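Local coordinates for P43 (Trichuris muris, PDB 6QIX), which is a secreted whipworm protein that tethers to matrix and inhibits the function of interleukin-13, at residues 109-114 with 119-124; 35-40 with 153-158; 211-216 with 224-229. All blocks are in the same frame, centred on the assembly; numbering follows the deposited sequence. Where two conformers were deposited one is given.

Interaction 1 of 3, residues 109-114 with 119-124; sequences CTLPKL and CGYAFI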
ATOM      1  N   CYS A 109     -12.370  17.231   4.642  1.00 19.87           N
ATOM      2  CA  CYS A 109     -13.028  15.936   4.527  1.00 21.27           C
ATOM      3  C   CYS A 109     -13.307  15.379   5.917  1.00 18.86           C
ATOM      4  O   CYS A 109     -12.411  15.309   6.762  1.00 20.99           O
ATOM      5  CB  CYS A 109     -12.156  14.934   3.733  1.00 22.82           C
ATOM      6  SG  CYS A 109     -11.943  15.398   1.997  1.00 24.69           S
ATOM      7  N   THR A 110     -14.518  14.891   6.121  1.00 17.98           N
ATOM      8  CA  THR A 110     -14.868  14.132   7.317  1.00 19.05           C
ATOM      9  C   THR A 110     -15.140  12.684   6.899  1.00 21.49           C
ATOM     10  O   THR A 110     -16.066  12.429   6.120  1.00 22.34           O
ATOM     11  CB  THR A 110     -16.095  14.718   8.009  1.00 22.83           C
ATOM     12  OG1 THR A 110     -15.822  16.080   8.399  1.00 24.54           O
ATOM     13  CG2 THR A 110     -16.415  13.865   9.234  1.00 24.57           C
ATOM     14  N   LEU A 111     -14.360  11.755   7.437  1.00 19.89           N
ATOM     15  CA  LEU A 111     -14.386  10.349   7.061  1.00 21.26           C
ATOM     16  C   LEU A 111     -14.442   9.461   8.295  1.00 22.48           C
ATOM     17  O   LEU A 111     -13.984   9.848   9.370  1.00 22.41           O
ATOM     18  CB  LEU A 111     -13.128   9.986   6.235  1.00 21.04           C
ATOM     19  CG  LEU A 111     -13.028  10.657   4.885  1.00 23.08           C
ATOM     20  CD1 LEU A 111     -11.631  10.575   4.289  1.00 25.29           C
ATOM     21  CD2 LEU A 111     -14.055  10.007   3.985  1.00 29.65           C
ATOM     22  N   PRO A 112     -15.021   8.258   8.173  1.00 20.75           N
ATOM     23  CA  PRO A 112     -15.024   7.332   9.312  1.00 21.58           C
ATOM     24  C   PRO A 112     -13.650   6.753   9.583  1.00 22.48           C
ATOM     25  O   PRO A 112     -12.809   6.619   8.678  1.00 20.96           O
ATOM     26  CB  PRO A 112     -15.994   6.223   8.875  1.00 24.40           C
ATOM     27  CG  PRO A 112     -15.825   6.179   7.379  1.00 25.39           C
ATOM     28  CD  PRO A 112     -15.641   7.668   6.966  1.00 23.79           C
ATOM     29  N   LYS A 113     -13.431   6.369  10.835  1.00 21.42           N
ATOM     30  CA  LYS A 113     -12.256   5.560  11.146  1.00 23.79           C
ATOM     31  C   LYS A 113     -12.367   4.203  10.473  1.00 24.37           C
ATOM     32  O   LYS A 113     -13.448   3.626  10.423  1.00 27.09           O
ATOM     33  CB  LYS A 113     -12.110   5.378  12.649  1.00 25.76           C
ATOM     34  CG  LYS A 113     -11.874   6.712  13.352  1.00 26.85           C
ATOM     35  CD  LYS A 113     -12.200   6.662  14.831  1.00 32.06           C
ATOM     36  CE  LYS A 113     -11.293   5.702  15.548  1.00 34.47           C
ATOM     37  NZ  LYS A 113     -11.210   6.049  16.974  1.00 37.64           N
ATOM     38  N   LEU A 114     -11.227   3.679   9.962  1.00 23.46           N
ATOM     39  CA  LEU A 114     -11.192   2.347   9.333  1.00 23.57           C
ATOM     40  C   LEU A 114     -10.902   1.272  10.374  1.00 25.18           C
ATOM     41  O   LEU A 114     -10.077   1.487  11.275  1.00 27.79           O
ATOM     42  CB  LEU A 114     -10.114   2.292   8.231  1.00 24.46           C
ATOM     43  CG  LEU A 114     -10.250   3.406   7.195  1.00 25.35           C
ATOM     44  CD1 LEU A 114      -9.061   3.458   6.231  1.00 28.84           C
ATOM     45  CD2 LEU A 114     -11.567   3.241   6.475  1.00 27.72           C
ATOM     46  N   CYS A 119      -7.300   6.287  11.166  1.00 24.17           N
ATOM     47  CA  CYS A 119      -7.348   7.249  10.069  1.00 21.06           C
ATOM     48  C   CYS A 119      -6.257   6.864   9.070  1.00 20.25           C
ATOM     49  O   CYS A 119      -5.191   7.485   8.961  1.00 23.54           O
ATOM     50  CB  CYS A 119      -7.230   8.676  10.607  1.00 22.25           C
ATOM     51  SG  CYS A 119      -8.685   9.070  11.699  1.00 25.22           S
ATOM     52  N   GLY A 120      -6.544   5.813   8.315  1.00 18.97           N
ATOM     53  CA  GLY A 120      -5.529   5.183   7.491  1.00 19.71           C
ATOM     54  C   GLY A 120      -5.559   5.549   6.022  1.00 18.70           C
ATOM     55  O   GLY A 120      -4.915   4.876   5.215  1.00 17.06           O
ATOM     56  N   TYR A 121      -6.259   6.627   5.653  1.00 18.18           N
ATOM     57  CA  TYR A 121      -6.467   6.920   4.236  1.00 17.71           C
ATOM     58  C   TYR A 121      -5.181   7.210   3.472  1.00 18.07           C
ATOM     59  O   TYR A 121      -5.155   7.070   2.241  1.00 18.55           O
ATOM     60  CB  TYR A 121      -7.424   8.090   4.126  1.00 17.15           C
ATOM     61  CG  TYR A 121      -8.772   7.708   4.677  1.00 16.97           C
ATOM     62  CD1 TYR A 121      -9.672   7.036   3.873  1.00 19.98           C
ATOM     63  CD2 TYR A 121      -9.117   7.944   5.992  1.00 18.32           C
ATOM     64  CE1 TYR A 121     -10.883   6.657   4.312  1.00 22.14           C
ATOM     65  CE2 TYR A 121     -10.396   7.575   6.477  1.00 18.06           C
ATOM     66  CZ  TYR A 121     -11.267   6.931   5.625  1.00 21.87           C
ATOM     67  OH  TYR A 121     -12.500   6.521   6.043  1.00 24.04           O
ATOM     68  N   ALA A 122      -4.114   7.579   4.155  1.00 15.55           N
ATOM     69  CA  ALA A 122      -2.865   7.853   3.447  1.00 16.96           C
ATOM     70  C   ALA A 122      -2.122   6.612   2.992  1.00 16.20           C
ATOM     71  O   ALA A 122      -1.269   6.719   2.090  1.00 18.87           O
ATOM     72  CB  ALA A 122      -1.901   8.662   4.318  1.00 21.73           C
ATOM     73  N   PHE A 123      -2.383   5.452   3.576  1.00 15.32           N
ATOM     74  CA  PHE A 123      -1.568   4.285   3.223  1.00 16.01           C
ATOM     75  C   PHE A 123      -2.385   3.080   2.781  1.00 18.89           C
ATOM     76  O   PHE A 123      -1.785   2.046   2.416  1.00 20.37           O
ATOM     77  CB  PHE A 123      -0.634   3.902   4.391  1.00 16.83           C
ATOM     78  CG  PHE A 123      -1.324   3.804   5.721  1.00 14.02           C
ATOM     79  CD1 PHE A 123      -1.914   2.613   6.112  1.00 15.30           C
ATOM     80  CD2 PHE A 123      -1.380   4.903   6.568  1.00 16.34           C
ATOM     81  CE1 PHE A 123      -2.566   2.516   7.296  1.00 16.96           C
ATOM     82  CE2 PHE A 123      -2.031   4.818   7.777  1.00 16.77           C
ATOM     83  CZ  PHE A 123      -2.614   3.610   8.150  1.00 15.42           C
ATOM     84  N   ILE A 124      -3.726   3.172   2.767  1.00 19.59           N
ATOM     85  CA  ILE A 124      -4.505   2.027   2.264  1.00 21.16           C
ATOM     86  C   ILE A 124      -4.151   1.709   0.805  1.00 20.25           C
ATOM     87  O   ILE A 124      -4.314   0.557   0.346  1.00 21.57           O
ATOM     88  CB  ILE A 124      -6.023   2.253   2.428  1.00 29.98           C
ATOM     89  CG1 ILE A 124      -6.467   3.533   1.728  1.00 30.17           C
ATOM     90  CG2 ILE A 124      -6.369   2.265   3.888  1.00 37.52           C
ATOM     91  CD1 ILE A 124      -7.898   3.896   2.024  1.00 35.56           C
TER
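Leu111, on strand 109-112, meets Tyr121 of the loop that follows. Leu111 CD1 sits 3.8 Å from the centroid of the Tyr121 ring and only 4° off the ring normal, while its CB comes in lower, 3.6 Å from Tyr121 CZ. With CG turned beside its own backbone N (chi1 -66°), one methyl of the leucine, CD1, lies over the middle of the ring. At Pro112 the main chain takes over. Its carbonyl O accepts a 2.7 Å hydrogen bond from Tyr121 OH, in the carbonyl plane and on a lone pair, with a C=O...donor angle of 144°, and this bond holds the hydroxyl in place. Pro112 CD packs 3.5 Å from the same Tyr121 OH. Lys113 brings the two backbones together, its CA being 5.3 Å from Cys119 CA, and its amino group goes elsewhere, to a salt bridge with Glu159. Leu114 then supplies the second face: its CD1 stands 4.1 Å from the Tyr121 centroid, opposite Leu111, and its other methyl, CD2, packs near the hydroxyl end. Leu114 CD1 also meets Ile124 CG2 at 3.8 Å. The phenol is thus held between two leucines by CH-pi contacts, with its buried hydroxyl satisfied by the main chain. Disulfides Cys109-Cys74 and Cys119-Cys164 tie the two segments into the surrounding cystine-rich fold, in which strand 109-112 is an outermost strand of a small antiparallel sheet and pairs with strand 163-168.

Interaction 2 of 3, residues 35-40 with 153-158; sequences LWYPPQ and PKKHCI. With PEG (di(hydroxyethyl)ether), chain J.
Lys155 NZ is gripped by two acceptors. It donates to Pro153 O at 2.8 Å, and a second bond, from Lys155 NZ to the terminal oxygen O4 of a diethylene glycol molecule, measures 3.2 Å. Tyr37 OH also comes to 2.9 Å from Lys155 NZ. The contact bridges two pieces of the chain far apart in sequence, the loop entering helix 39-49, which has Pro38 as its N-cap residue after a cis peptide bond, and the outer strand 155-160 of a three-stranded antiparallel sheet. The glycol, probably from the crystallisation liquor, joins them: its O4 also forms a hydrogen bond with Tyr37 OH, 3.2 Å long. Tyrosine and lysine approach from opposite directions, and the ammonium group arrives at the edge of the phenol ring, near its plane, and not over a face. The lysine chain reaches that point because it bends at chi2 (71°) and is extended beyond, which also carries NZ toward the main chain of Pro153. There the carbonyl receives it in plane and fairly straight, with a C=O...donor angle of 158°, a bond within the protein that would probably hold the ammonium group whether or not the glycol is present. On the other side, Tyr37 leans on its neighbour Trp36, whose indole nitrogen is hydrogen-bonded to Pro71 O, and its side chain touches Met42 of helix 39-49. The surface buried directly between the two segments is small, and the contact lies at the protein surface. Tyr37 presents an edge to the indole, with Tyr37 CD2 lying 3.6 Å above the Trp36 ring plane, over its centre.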
ATOM      1  N   LEU A  35     -12.421  14.694 -10.468  1.00 27.77           N
ATOM      2  CA  LEU A  35     -12.748  13.296 -10.207  1.00 27.28           C
ATOM      3  C   LEU A  35     -12.974  13.041  -8.721  1.00 25.14           C
ATOM      4  O   LEU A  35     -12.428  13.727  -7.865  1.00 24.78           O
ATOM      5  CB  LEU A  35     -11.627  12.370 -10.698  1.00 25.24           C
ATOM      6  CG  LEU A  35     -11.309  12.463 -12.184  1.00 28.42           C
ATOM      7  CD1 LEU A  35     -10.176  11.523 -12.541  1.00 33.03           C
ATOM      8  CD2 LEU A  35     -12.530  12.165 -13.047  1.00 28.43           C
ATOM      9  N   TRP A  36     -13.736  11.996  -8.420  1.00 24.45           N
ATOM     10  CA  TRP A  36     -14.042  11.693  -7.033  1.00 25.70           C
ATOM     11  C   TRP A  36     -14.327  10.206  -6.863  1.00 27.63           C
ATOM     12  O   TRP A  36     -14.367   9.436  -7.820  1.00 28.16           O
ATOM     13  CB  TRP A  36     -15.224  12.557  -6.527  1.00 27.59           C
ATOM     14  CG  TRP A  36     -15.327  12.609  -5.033  1.00 26.77           C
ATOM     15  CD1 TRP A  36     -16.395  12.243  -4.265  1.00 25.72           C
ATOM     16  CD2 TRP A  36     -14.303  13.016  -4.127  1.00 25.81           C
ATOM     17  NE1 TRP A  36     -16.101  12.412  -2.919  1.00 24.55           N
ATOM     18  CE2 TRP A  36     -14.816  12.873  -2.816  1.00 25.97           C
ATOM     19  CE3 TRP A  36     -13.004  13.487  -4.288  1.00 26.02           C
ATOM     20  CZ2 TRP A  36     -14.064  13.161  -1.685  1.00 25.76           C
ATOM     21  CZ3 TRP A  36     -12.274  13.806  -3.154  1.00 24.99           C
ATOM     22  CH2 TRP A  36     -12.805  13.639  -1.872  1.00 23.35           C
ATOM     23  N   TYR A  37     -14.532   9.820  -5.619  1.00 27.15           N
ATOM     24  CA  TYR A  37     -14.735   8.441  -5.206  1.00 30.19           C
ATOM     25  C   TYR A  37     -16.185   8.053  -5.402  1.00 34.68           C
ATOM     26  O   TYR A  37     -17.031   8.902  -5.660  1.00 39.38           O
ATOM     27  CB  TYR A  37     -14.303   8.306  -3.749  1.00 32.05           C
ATOM     28  CG  TYR A  37     -12.818   8.594  -3.596  1.00 32.64           C
ATOM     29  CD1 TYR A  37     -11.868   7.591  -3.806  1.00 32.43           C
ATOM     30  CD2 TYR A  37     -12.362   9.881  -3.285  1.00 30.14           C
ATOM     31  CE1 TYR A  37     -10.546   7.842  -3.700  1.00 29.84           C
ATOM     32  CE2 TYR A  37     -11.023  10.144  -3.166  1.00 29.67           C
ATOM     33  CZ  TYR A  37     -10.109   9.115  -3.385  1.00 30.64           C
ATOM     34  OH  TYR A  37      -8.755   9.353  -3.281  1.00 34.25           O
ATOM     35  N   PRO A  38     -16.526   6.770  -5.255  1.00 36.10           N
ATOM     36  CA  PRO A  38     -15.703   5.643  -4.802  1.00 34.21           C
ATOM     37  C   PRO A  38     -14.562   5.191  -5.737  1.00 32.91           C
ATOM     38  O   PRO A  38     -14.523   5.598  -6.907  1.00 33.16           O
ATOM     39  CB  PRO A  38     -16.718   4.500  -4.643  1.00 36.82           C
ATOM     40  CG  PRO A  38     -17.952   4.936  -5.409  1.00 39.98           C
ATOM     41  CD  PRO A  38     -17.936   6.408  -5.479  1.00 39.03           C
ATOM     42  N   PRO A  39     -13.651   4.365  -5.195  1.00 32.65           N
ATOM     43  CA  PRO A  39     -12.459   3.959  -5.976  1.00 32.25           C
ATOM     44  C   PRO A  39     -12.795   3.390  -7.345  1.00 30.79           C
ATOM     45  O   PRO A  39     -12.167   3.747  -8.354  1.00 29.52           O
ATOM     46  CB  PRO A  39     -11.798   2.896  -5.075  1.00 33.21           C
ATOM     47  CG  PRO A  39     -12.229   3.333  -3.672  1.00 33.28           C
ATOM     48  CD  PRO A  39     -13.632   3.832  -3.820  1.00 32.02           C
ATOM     49  N   GLN A  40     -13.784   2.505  -7.409  1.00 32.37           N
ATOM     50  CA  GLN A  40     -14.156   1.933  -8.704  1.00 32.02           C
ATOM     51  C   GLN A  40     -14.529   3.026  -9.702  1.00 33.56           C
ATOM     52  O   GLN A  40     -14.130   2.982 -10.872  1.00 33.01           O
ATOM     53  CB  GLN A  40     -15.309   0.938  -8.544  1.00 33.78           C
ATOM     54  CG  GLN A  40     -15.716   0.275  -9.870  1.00 33.48           C
ATOM     55  CD  GLN A  40     -14.611  -0.603 -10.449  1.00 33.36           C
ATOM     56  OE1 GLN A  40     -13.792  -1.148  -9.711  1.00 36.58           O
ATOM     57  NE2 GLN A  40     -14.595  -0.752 -11.768  1.00 32.05           N
ATOM     58  N   PRO A 153      -3.571  12.795  -5.227  1.00 20.89           N
ATOM     59  CA  PRO A 153      -3.304  13.669  -4.071  1.00 19.44           C
ATOM     60  C   PRO A 153      -3.160  12.872  -2.776  1.00 18.65           C
ATOM     61  O   PRO A 153      -3.937  11.954  -2.498  1.00 22.69           O
ATOM     62  CB  PRO A 153      -4.530  14.609  -4.048  1.00 23.05           C
ATOM     63  CG  PRO A 153      -5.007  14.621  -5.444  1.00 22.95           C
ATOM     64  CD  PRO A 153      -4.730  13.254  -6.012  1.00 21.37           C
ATOM     65  N   LYS A 154      -2.134  13.215  -1.986  1.00 18.47           N
ATOM     66  CA  LYS A 154      -1.790  12.442  -0.799  1.00 19.44           C
ATOM     67  C   LYS A 154      -2.563  12.920   0.418  1.00 16.64           C
ATOM     68  O   LYS A 154      -2.679  14.124   0.676  1.00 18.07           O
ATOM     69  CB  LYS A 154      -0.293  12.534  -0.570  1.00 21.07           C
ATOM     70  CG  LYS A 154       0.515  11.845  -1.677  1.00 27.52           C
ATOM     71  CD  LYS A 154       1.945  11.699  -1.289  1.00 34.21           C
ATOM     72  CE  LYS A 154       2.695  10.880  -2.319  1.00 38.24           C
ATOM     73  NZ  LYS A 154       2.875  11.689  -3.529  1.00 47.30           N
ATOM     74  N   LYS A 155      -3.108  11.979   1.166  1.00 17.43           N
ATOM     75  CA  LYS A 155      -3.998  12.330   2.270  1.00 18.37           C
ATOM     76  C   LYS A 155      -3.221  12.580   3.560  1.00 16.53           C
ATOM     77  O   LYS A 155      -2.183  11.949   3.821  1.00 17.90           O
ATOM     78  CB  LYS A 155      -5.050  11.231   2.501  1.00 20.20           C
ATOM     79  CG  LYS A 155      -6.237  11.271   1.562  1.00 23.63           C
ATOM     80  CD  LYS A 155      -5.745  10.848   0.198  1.00 28.15           C
ATOM     81  CE  LYS A 155      -6.834  10.473  -0.753  1.00 36.66           C
ATOM     82  NZ  LYS A 155      -6.379  10.599  -2.208  1.00 40.92           N
ATOM     83  N   HIS A 156      -3.709  13.552   4.329  1.00 16.22           N
ATOM     84  CA  HIS A 156      -3.187  13.962   5.636  1.00 15.71           C
ATOM     85  C   HIS A 156      -4.387  14.043   6.575  1.00 15.49           C
ATOM     86  O   HIS A 156      -5.238  14.925   6.421  1.00 16.76           O
ATOM     87  CB  HIS A 156      -2.465  15.304   5.550  1.00 15.00           C
ATOM     88  CG  HIS A 156      -1.404  15.360   4.465  1.00 14.87           C
ATOM     89  ND1 HIS A 156      -0.283  14.550   4.469  1.00 17.63           N
ATOM     90  CD2 HIS A 156      -1.308  16.117   3.347  1.00 15.85           C
ATOM     91  CE1 HIS A 156       0.465  14.823   3.413  1.00 18.02           C
ATOM     92  NE2 HIS A 156      -0.135  15.774   2.716  1.00 16.39           N
ATOM     93  N   CYS A 157      -4.457  13.123   7.534  1.00 14.70           N
ATOM     94  CA  CYS A 157      -5.630  12.974   8.391  1.00 17.64           C
ATOM     95  C   CYS A 157      -5.267  13.105   9.852  1.00 16.73           C
ATOM     96  O   CYS A 157      -4.219  12.618  10.282  1.00 18.77           O
ATOM     97  CB  CYS A 157      -6.314  11.608   8.208  1.00 23.16           C
ATOM     98  SG  CYS A 157      -6.810  11.220   6.538  1.00 25.24           S
ATOM     99  N   ILE A 158      -6.161  13.737  10.624  1.00 17.56           N
ATOM    100  CA  ILE A 158      -6.098  13.705  12.079  1.00 16.06           C
ATOM    101  C   ILE A 158      -7.426  13.151  12.570  1.00 16.97           C
ATOM    102  O   ILE A 158      -8.443  13.213  11.883  1.00 17.28           O
ATOM    103  CB  ILE A 158      -5.813  15.084  12.715  1.00 17.45           C
ATOM    104  CG1 ILE A 158      -6.974  16.040  12.428  1.00 19.78           C
ATOM    105  CG2 ILE A 158      -4.528  15.636  12.149  1.00 17.57           C
ATOM    106  CD1 ILE A 158      -6.876  17.387  13.141  1.00 24.60           C
TER
HETATM  107  C1  PEG J 408      -7.700   4.158  -7.440  1.00 64.66           C
HETATM  108  O1  PEG J 408      -7.791   5.348  -8.171  1.00 66.03           O
HETATM  109  C2  PEG J 408      -7.876   4.485  -5.959  1.00 64.22           C
HETATM  110  O2  PEG J 408      -6.686   5.016  -5.449  1.00 65.81           O
HETATM  111  C3  PEG J 408      -6.832   6.260  -4.814  1.00 65.85           C
HETATM  112  C4  PEG J 408      -5.838   6.385  -3.657  1.00 63.11           C
HETATM  113  O4  PEG J 408      -6.191   7.497  -2.884  1.00 60.32           O

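Interaction 3 of 3, residues 211-216 with 224-229; sequences HVYDHC and GYEPHS
The last turns of helix 205-216 face the loop that follows it through Tyr213 and Glu226, whose side chains reach across a wide gap between the backbones. The two CA atoms are 10.7 Å apart, and the distance is spanned by the full length of the phenol from one side and of the glutamate from the other. Tyr213 OH donates to Glu226 OE1 at 2.7 Å, although the hydroxyl lies too close to another atom of the model and its exact position is therefore less certain. Glu226 OE1 stands at the edge of the ring, near its plane, and is 3.3 Å from Tyr213 CE2. Ring and carboxylate are not coplanar, however; their planes differ by 54°. Glu226 owes its reach to an extended chain, with CG opposite the backbone N (chi1 -172°) and the chain extended again at chi2 (175°). The helix itself is pinned to strand 246-252 of the disulfide-rich fold by Cys216, bonded to Cys250, and its closing turns include the bond from His215 N to His211 O. On the loop side, Tyr225 is buried and turned away from the helix, with its ring edge-to-face with Phe304 and its carbonyl O bonded to Lys220 NZ; Tyr213 touches the side chains of Val218 and Lys220 as well. Further on, the ring of His228 lies with the carbonyl O of Glu226 3.7 Å above its plane, over the centre.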
ATOM      1  N   HIS A 211      16.594  -7.325   9.742  1.00 22.36           N
ATOM      2  CA  HIS A 211      17.157  -7.229   8.395  1.00 21.82           C
ATOM      3  C   HIS A 211      16.849  -5.878   7.776  1.00 20.64           C
ATOM      4  O   HIS A 211      17.681  -5.313   7.047  1.00 21.19           O
ATOM      5  CB  HIS A 211      16.626  -8.362   7.511  1.00 26.07           C
ATOM      6  CG  HIS A 211      17.453  -9.612   7.576  1.00 33.37           C
ATOM      7  ND1 HIS A 211      16.951 -10.822   8.004  1.00 34.98           N
ATOM      8  CD2 HIS A 211      18.755  -9.836   7.270  1.00 36.56           C
ATOM      9  CE1 HIS A 211      17.899 -11.743   7.946  1.00 36.77           C
ATOM     10  NE2 HIS A 211      19.002 -11.173   7.501  1.00 40.70           N
ATOM     11  N   VAL A 212      15.699  -5.299   8.108  1.00 20.58           N
ATOM     12  CA  VAL A 212      15.397  -3.976   7.583  1.00 19.72           C
ATOM     13  C   VAL A 212      16.333  -2.938   8.196  1.00 20.27           C
ATOM     14  O   VAL A 212      16.867  -2.077   7.488  1.00 20.89           O
ATOM     15  CB  VAL A 212      13.916  -3.643   7.810  1.00 22.17           C
ATOM     16  CG1 VAL A 212      13.670  -2.241   7.464  1.00 23.46           C
ATOM     17  CG2 VAL A 212      13.055  -4.526   6.937  1.00 24.90           C
ATOM     18  N   TYR A 213      16.563  -3.010   9.510  1.00 22.01           N
ATOM     19  CA  TYR A 213      17.526  -2.115  10.138  1.00 22.43           C
ATOM     20  C   TYR A 213      18.894  -2.236   9.479  1.00 21.96           C
ATOM     21  O   TYR A 213      19.584  -1.231   9.253  1.00 22.53           O
ATOM     22  CB  TYR A 213      17.655  -2.444  11.632  1.00 25.88           C
ATOM     23  CG  TYR A 213      16.450  -2.076  12.483  1.00 29.66           C
ATOM     24  CD1 TYR A 213      15.688  -0.973  12.198  1.00 35.73           C
ATOM     25  CD2 TYR A 213      16.088  -2.839  13.571  1.00 30.45           C
ATOM     26  CE1 TYR A 213      14.585  -0.630  12.992  1.00 36.93           C
ATOM     27  CE2 TYR A 213      15.020  -2.518  14.343  1.00 32.08           C
ATOM     28  CZ  TYR A 213      14.267  -1.407  14.052  1.00 32.83           C
ATOM     29  OH  TYR A 213      13.185  -1.092  14.838  1.00 33.68           O
ATOM     30  N   ASP A 214      19.317  -3.467   9.200  0.64 20.43           N
ATOM     31  CA  ASP A 214      20.650  -3.676   8.648  0.64 23.27           C
ATOM     32  C   ASP A 214      20.719  -3.238   7.186  0.64 22.08           C
ATOM     33  O   ASP A 214      21.663  -2.555   6.775  0.64 23.16           O
ATOM     34  CB  ASP A 214      21.049  -5.142   8.806  0.64 26.24           C
ATOM     35  CG  ASP A 214      22.440  -5.426   8.274  0.64 30.73           C
ATOM     36  OD1 ASP A 214      23.426  -4.900   8.835  0.64 32.45           O
ATOM     37  OD2 ASP A 214      22.545  -6.201   7.299  0.64 35.14           O
ATOM     38  N   HIS A 215      19.731  -3.620   6.384  1.00 20.62           N
ATOM     39  CA  HIS A 215      19.784  -3.329   4.956  1.00 18.18           C
ATOM     40  C   HIS A 215      19.641  -1.849   4.675  1.00 19.98           C
ATOM     41  O   HIS A 215      20.262  -1.316   3.727  1.00 20.99           O
ATOM     42  CB  HIS A 215      18.667  -4.078   4.248  1.00 19.29           C
ATOM     43  CG  HIS A 215      18.763  -4.012   2.765  1.00 19.30           C
ATOM     44  ND1 HIS A 215      19.804  -4.585   2.075  1.00 21.86           N
ATOM     45  CD2 HIS A 215      17.967  -3.438   1.835  1.00 19.97           C
ATOM     46  CE1 HIS A 215      19.634  -4.391   0.783  1.00 22.52           C
ATOM     47  NE2 HIS A 215      18.507  -3.741   0.607  1.00 18.60           N
ATOM     48  N   CYS A 216      18.865  -1.165   5.512  1.00 18.57           N
ATOM     49  CA  CYS A 216      18.554   0.230   5.282  1.00 18.49           C
ATOM     50  C   CYS A 216      19.435   1.136   6.102  1.00 20.22           C
ATOM     51  O   CYS A 216      19.323   2.355   5.977  1.00 20.42           O
ATOM     52  CB  CYS A 216      17.079   0.493   5.585  1.00 20.09           C
ATOM     53  SG  CYS A 216      15.935  -0.404   4.503  1.00 21.00           S
ATOM     54  N   GLY A 224      10.890   5.145  19.176  1.00 62.62           N
ATOM     55  CA  GLY A 224      10.316   4.695  17.928  1.00 56.71           C
ATOM     56  C   GLY A 224       9.415   3.483  18.066  1.00 52.84           C
ATOM     57  O   GLY A 224       9.266   2.867  19.121  1.00 55.63           O
ATOM     58  N   TYR A 225       8.787   3.135  16.957  1.00 42.37           N
ATOM     59  CA  TYR A 225       7.890   1.993  16.908  1.00 33.61           C
ATOM     60  C   TYR A 225       8.557   0.802  16.237  1.00 32.89           C
ATOM     61  O   TYR A 225       9.307   0.964  15.267  1.00 34.14           O
ATOM     62  CB  TYR A 225       6.621   2.353  16.141  1.00 31.07           C
ATOM     63  CG  TYR A 225       5.853   1.145  15.697  1.00 27.00           C
ATOM     64  CD1 TYR A 225       5.066   0.449  16.590  1.00 27.76           C
ATOM     65  CD2 TYR A 225       5.918   0.693  14.386  1.00 25.83           C
ATOM     66  CE1 TYR A 225       4.375  -0.656  16.193  1.00 27.09           C
ATOM     67  CE2 TYR A 225       5.218  -0.403  13.990  1.00 26.11           C
ATOM     68  CZ  TYR A 225       4.468  -1.095  14.893  1.00 28.15           C
ATOM     69  OH  TYR A 225       3.768  -2.220  14.474  1.00 27.79           O
ATOM     70  N   GLU A 226       8.225  -0.394  16.729  1.00 29.89           N
ATOM     71  CA  GLU A 226       8.720  -1.667  16.222  1.00 32.68           C
ATOM     72  C   GLU A 226       7.622  -2.701  16.416  1.00 32.26           C
ATOM     73  O   GLU A 226       7.148  -2.868  17.543  1.00 31.40           O
ATOM     74  CB  GLU A 226       9.999  -2.066  16.970  1.00 37.80           C
ATOM     75  CG  GLU A 226      10.679  -3.247  16.412  1.00 40.44           C
ATOM     76  CD  GLU A 226      12.001  -3.542  17.102  1.00 38.88           C
ATOM     77  OE1 GLU A 226      12.977  -2.780  16.931  1.00 37.12           O
ATOM     78  OE2 GLU A 226      12.061  -4.547  17.818  1.00 39.82           O
ATOM     79  N   PRO A 227       7.177  -3.411  15.370  1.00 29.51           N
ATOM     80  CA  PRO A 227       6.152  -4.442  15.584  1.00 32.37           C
ATOM     81  C   PRO A 227       6.749  -5.643  16.301  1.00 36.67           C
ATOM     82  O   PRO A 227       7.886  -6.048  16.040  1.00 37.15           O
ATOM     83  CB  PRO A 227       5.693  -4.808  14.166  1.00 30.76           C
ATOM     84  CG  PRO A 227       6.892  -4.473  13.293  1.00 30.15           C
ATOM     85  CD  PRO A 227       7.618  -3.322  13.967  1.00 29.29           C
ATOM     86  N   HIS A 228       5.975  -6.206  17.216  1.00 38.52           N
ATOM     87  CA  HIS A 228       6.383  -7.387  17.965  1.00 42.45           C
ATOM     88  C   HIS A 228       5.441  -8.529  17.641  1.00 43.18           C
ATOM     89  O   HIS A 228       4.250  -8.318  17.376  1.00 41.54           O
ATOM     90  CB  HIS A 228       6.432  -7.079  19.453  1.00 48.18           C
ATOM     91  CG  HIS A 228       7.508  -6.090  19.811  1.00 55.11           C
ATOM     92  ND1 HIS A 228       8.791  -6.164  19.300  1.00 56.84           N
ATOM     93  CD2 HIS A 228       7.487  -4.988  20.604  1.00 58.72           C
ATOM     94  CE1 HIS A 228       9.514  -5.161  19.770  1.00 56.10           C
ATOM     95  NE2 HIS A 228       8.749  -4.434  20.567  1.00 57.97           N
ATOM     96  N   SER A 229       6.020  -9.728  17.595  1.00 46.08           N
ATOM     97  CA  SER A 229       5.310 -10.905  17.137  1.00 51.38           C
ATOM     98  C   SER A 229       4.095 -11.142  17.995  1.00 58.39           C
ATOM     99  O   SER A 229       4.191 -11.206  19.225  1.00 59.30           O
ATOM    100  CB  SER A 229       6.199 -12.143  17.190  1.00 51.47           C
ATOM    101  OG  SER A 229       5.415 -13.282  16.904  1.00 54.66           O
TER

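Overall arrangement
Interactions 1 and 2 are neighbours, with centres 9 Å apart, and both reach the three-stranded antiparallel sheet, one at each outermost strand. They touch directly: Ala122 CB lies 3.3 Å from Lys155 O, and Cys119 CB is 3.9 Å from Cys157 CB. In sequence, interaction 1 falls wholly within the long span that interaction 2 closes. Interaction 3 forms later in the chain and stands apart; its centre is 25 Å from that of interaction 1 and 29 Å from that of interaction 2, on the opposite side of the chain's centre from the latter. Small molecules, probably from the crystallisation liquor, lie beside all three: acetate near Leu111 and Tyr37, diethylene glycol at Tyr37 and Lys155, hexaethylene glycol near Tyr213.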